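PDB 5LW0: basic helix-loop-helix, putative, expressed from Oryza sativa subsp. japonica, which binds ADP-ribose through its macrodomain and probably acts in ADP-ribosylation-linked repair of DNA interstrand crosslinks. Local coordinates for residues N127-R132 / G139-I144. Residues are numbered along the deposited sequence; the frame is centred on the assembly and turned at random.
Sequences NAANWR and GVNAAI. With AR6 ([(2R,3S,4R,5R)-5-(6-aminopurin-9-yl)-3,4-dihydroxy-oxolan-2-yl]methyl [hydroxy-[[(2R,3S,4R,5S)-3,4,5-trihydroxyoxolan-2-yl]methoxy]phosphoryl] hydrogen phosphate), chain C.
N127 and N141 join their carboxamides by one nearly straight hydrogen bond, N127 ND2 to N141 OD1 at 2.9 Å (175° at the hydrogen), with the two amide planes almost coplanar. Each CG lies anti to its own backbone N (chi1 178° for N127, -177° for N141), and the side chains cross obliquely where the amides meet. Beside this pair, the CG1 methyl of V140 lies 3.6 Å from A128 CB, and I144 CD1 packs at 3.6 Å against both CB and OD1 of N127. ADP-ribose lies along the same seam: V140 N donates to its phosphate oxygen O2A at 2.8 Å, while N130 ND2 donates to the distal-ribose hydroxyl O2D at 3.1 Å. One water ties A128 O, N141 N and that phosphate oxygen together; a second donates to N141 OD1 at 2.7 Å and accepts from N130 N, so the asparagine oxygen is gripped twice. Further out, N141 ND2 donates to the carbonyls of K134 and G136, N130 ND2 also to K134 O, and N127 ND2 is bonded to H190 ND1. An alanine in place of N127 would probably leave N141 OD1 and H190 ND1 without their bonds to ND2 and open a gap next to I144 CD1. The contact sets helix 139-148 against strand 124-128, forming one wall of the macrodomain's ADP-ribose pocket, next to strand 187-192, whose I188 touches both N127 and I144.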
loop_
_atom_site.group_PDB
_atom_site.type_symbol
_atom_site.label_atom_id
_atom_site.label_comp_id
_atom_site.label_asym_id
_atom_site.label_seq_id
_atom_site.Cartn_x
_atom_site.Cartn_y
_atom_site.Cartn_z
ATOM N N ASN A 127 0.115 -1.643 -3.897
ATOM C CA ASN A 127 -0.815 -2.696 -4.211
ATOM C C ASN A 127 -0.675 -3.861 -3.251
ATOM O O ASN A 127 0.424 -4.240 -2.892
ATOM C CB ASN A 127 -0.548 -3.136 -5.613
ATOM C CG ASN A 127 -1.440 -4.279 -6.032
ATOM O OD1 ASN A 127 -2.613 -4.315 -5.655
ATOM N ND2 ASN A 127 -0.896 -5.202 -6.832
ATOM N N ALA A 128 -1.797 -4.423 -2.773
ATOM C CA ALA A 128 -1.759 -5.607 -2.004
ATOM C C ALA A 128 -1.792 -6.791 -2.973
ATOM O O ALA A 128 -2.833 -7.238 -3.409
ATOM C CB ALA A 128 -2.908 -5.647 -1.013
ATOM N N ALA A 129 -0.612 -7.269 -3.267
ATOM C CA ALA A 129 -0.405 -8.197 -4.368
ATOM C C ALA A 129 -0.618 -9.603 -3.937
ATOM O O ALA A 129 -0.719 -9.920 -2.749
ATOM C CB ALA A 129 1.034 -8.004 -4.901
ATOM N N ASN A 130 -0.602 -10.529 -4.926
ATOM C CA ASN A 130 -0.393 -11.956 -4.636
ATOM C C ASN A 130 1.041 -12.403 -5.016
ATOM O O ASN A 130 1.769 -11.666 -5.681
ATOM C CB ASN A 130 -1.460 -12.804 -5.365
ATOM C CG ASN A 130 -1.430 -12.603 -6.850
ATOM O OD1 ASN A 130 -0.451 -12.952 -7.504
ATOM N ND2 ASN A 130 -2.467 -11.958 -7.393
ATOM N N TRP A 131 1.433 -13.582 -4.576
ATOM C CA TRP A 131 2.850 -13.941 -4.630
ATOM C C TRP A 131 3.358 -14.101 -6.047
ATOM O O TRP A 131 4.540 -13.995 -6.304
ATOM C CB TRP A 131 3.151 -15.164 -3.768
ATOM C CG TRP A 131 2.705 -16.523 -4.318
ATOM C CD1 TRP A 131 1.563 -17.188 -4.026
ATOM C CD2 TRP A 131 3.490 -17.420 -5.143
ATOM N NE1 TRP A 131 1.581 -18.436 -4.630
ATOM C CE2 TRP A 131 2.760 -18.599 -5.291
ATOM C CE3 TRP A 131 4.767 -17.345 -5.704
ATOM C CZ2 TRP A 131 3.210 -19.664 -6.082
ATOM C CZ3 TRP A 131 5.217 -18.400 -6.480
ATOM C CH2 TRP A 131 4.422 -19.530 -6.683
ATOM N N ARG A 132 2.455 -14.402 -6.970
ATOM C CA ARG A 132 2.826 -14.606 -8.376
ATOM C C ARG A 132 2.783 -13.307 -9.178
ATOM O O ARG A 132 3.080 -13.290 -10.381
ATOM C CB ARG A 132 1.862 -15.644 -9.029
ATOM C CG ARG A 132 1.840 -17.014 -8.366
ATOM C CD ARG A 132 0.931 -17.978 -9.203
ATOM N NE ARG A 132 0.864 -19.365 -8.649
ATOM C CZ ARG A 132 -0.003 -19.798 -7.704
ATOM N NH1 ARG A 132 -0.906 -18.968 -7.154
ATOM N NH2 ARG A 132 0.029 -21.089 -7.292
ATOM N N GLY A 139 -10.159 -7.670 -4.772
ATOM C CA GLY A 139 -9.480 -6.691 -3.958
ATOM C C GLY A 139 -8.790 -5.581 -4.715
ATOM O O GLY A 139 -9.052 -5.258 -5.919
ATOM N N VAL A 140 -7.853 -4.960 -4.027
ATOM C CA VAL A 140 -7.206 -3.829 -4.599
ATOM C C VAL A 140 -6.317 -4.220 -5.749
ATOM O O VAL A 140 -6.165 -3.470 -6.714
ATOM C CB VAL A 140 -6.442 -3.026 -3.519
ATOM C CG1 VAL A 140 -5.197 -3.739 -3.101
ATOM C CG2 VAL A 140 -6.093 -1.664 -4.058
ATOM N N ASN A 141 -5.770 -5.444 -5.722
ATOM C CA ASN A 141 -4.941 -5.924 -6.841
ATOM C C ASN A 141 -5.716 -5.927 -8.167
ATOM O O ASN A 141 -5.255 -5.405 -9.174
ATOM C CB ASN A 141 -4.436 -7.307 -6.518
ATOM C CG ASN A 141 -3.525 -7.852 -7.583
ATOM O OD1 ASN A 141 -2.382 -7.519 -7.668
ATOM N ND2 ASN A 141 -4.079 -8.760 -8.431
ATOM N N ALA A 142 -6.965 -6.411 -8.112
ATOM C CA ALA A 142 -7.801 -6.366 -9.329
ATOM C C ALA A 142 -8.058 -4.977 -9.811
ATOM O O ALA A 142 -7.974 -4.694 -10.999
ATOM C CB ALA A 142 -9.104 -7.092 -9.067
ATOM N N ALA A 143 -8.351 -4.084 -8.870
ATOM C CA ALA A 143 -8.651 -2.717 -9.210
ATOM C C ALA A 143 -7.481 -2.006 -9.855
ATOM O O ALA A 143 -7.657 -1.274 -10.797
ATOM C CB ALA A 143 -9.106 -1.970 -7.948
ATOM N N ILE A 144 -6.257 -2.188 -9.283
ATOM C CA ILE A 144 -5.115 -1.555 -9.798
ATOM C C ILE A 144 -4.779 -2.055 -11.205
ATOM O O ILE A 144 -4.497 -1.262 -12.085
ATOM C CB ILE A 144 -3.901 -1.650 -8.800
ATOM C CG1 ILE A 144 -4.194 -0.699 -7.623
ATOM C CG2 ILE A 144 -2.636 -1.277 -9.505
ATOM C CD1 ILE A 144 -3.253 -0.851 -6.451
HETATM N N1 AR6 C . -9.147 1.478 -3.232
HETATM C C2 AR6 C . -8.746 1.535 -1.945
HETATM N N3 AR6 C . -8.788 0.515 -1.110
HETATM C C4 AR6 C . -9.260 -0.702 -1.526
HETATM C C5 AR6 C . -9.681 -0.885 -2.881
HETATM C C6 AR6 C . -9.601 0.292 -3.762
HETATM N N6 AR6 C . -9.945 0.248 -5.027
HETATM N N7 AR6 C . -10.098 -2.232 -3.007
HETATM C C8 AR6 C . -9.874 -2.814 -1.807
HETATM N N9 AR6 C . -9.359 -1.901 -0.905
HETATM P PA AR6 C . -7.168 -6.771 -0.289
HETATM P PB AR6 C . -5.142 -8.415 1.148
HETATM C "C1'" AR6 C . -8.882 -2.124 0.443
HETATM O O1A AR6 C . -8.170 -7.923 -0.061
HETATM O O1B AR6 C . -6.049 -8.678 2.325
HETATM C C1D AR6 C . -5.804 -9.654 -3.722
HETATM O O1D AR6 C . -6.816 -9.803 -4.695
HETATM C "C2'" AR6 C . -9.637 -3.124 1.310
HETATM O "O2'" AR6 C . -10.904 -2.598 1.815
HETATM O O2A AR6 C . -7.059 -6.147 -1.628
HETATM O O2B AR6 C . -3.693 -8.104 1.377
HETATM C C2D AR6 C . -4.507 -10.357 -4.221
HETATM O O2D AR6 C . -4.755 -11.121 -5.470
HETATM C "C3'" AR6 C . -8.595 -3.439 2.355
HETATM O "O3'" AR6 C . -8.604 -2.471 3.440
HETATM O O3A AR6 C . -5.679 -7.236 0.176
HETATM C C3D AR6 C . -4.079 -11.244 -3.085
HETATM O O3D AR6 C . -4.382 -12.605 -3.507
HETATM C "C4'" AR6 C . -7.266 -3.340 1.582
HETATM O "O4'" AR6 C . -7.559 -2.726 0.348
HETATM C C4D AR6 C . -4.960 -10.825 -1.884
HETATM O O4D AR6 C . -6.154 -10.191 -2.402
HETATM C "C5'" AR6 C . -6.610 -4.673 1.322
HETATM O "O5'" AR6 C . -7.557 -5.646 0.840
HETATM C C5D AR6 C . -4.331 -9.799 -0.947
HETATM O O5D AR6 C . -5.219 -9.714 0.190
HETATM O O HOH W 1 -5.573 -7.289 -3.425
HETATM O O HOH W 2 -0.392 -9.399 -7.768
#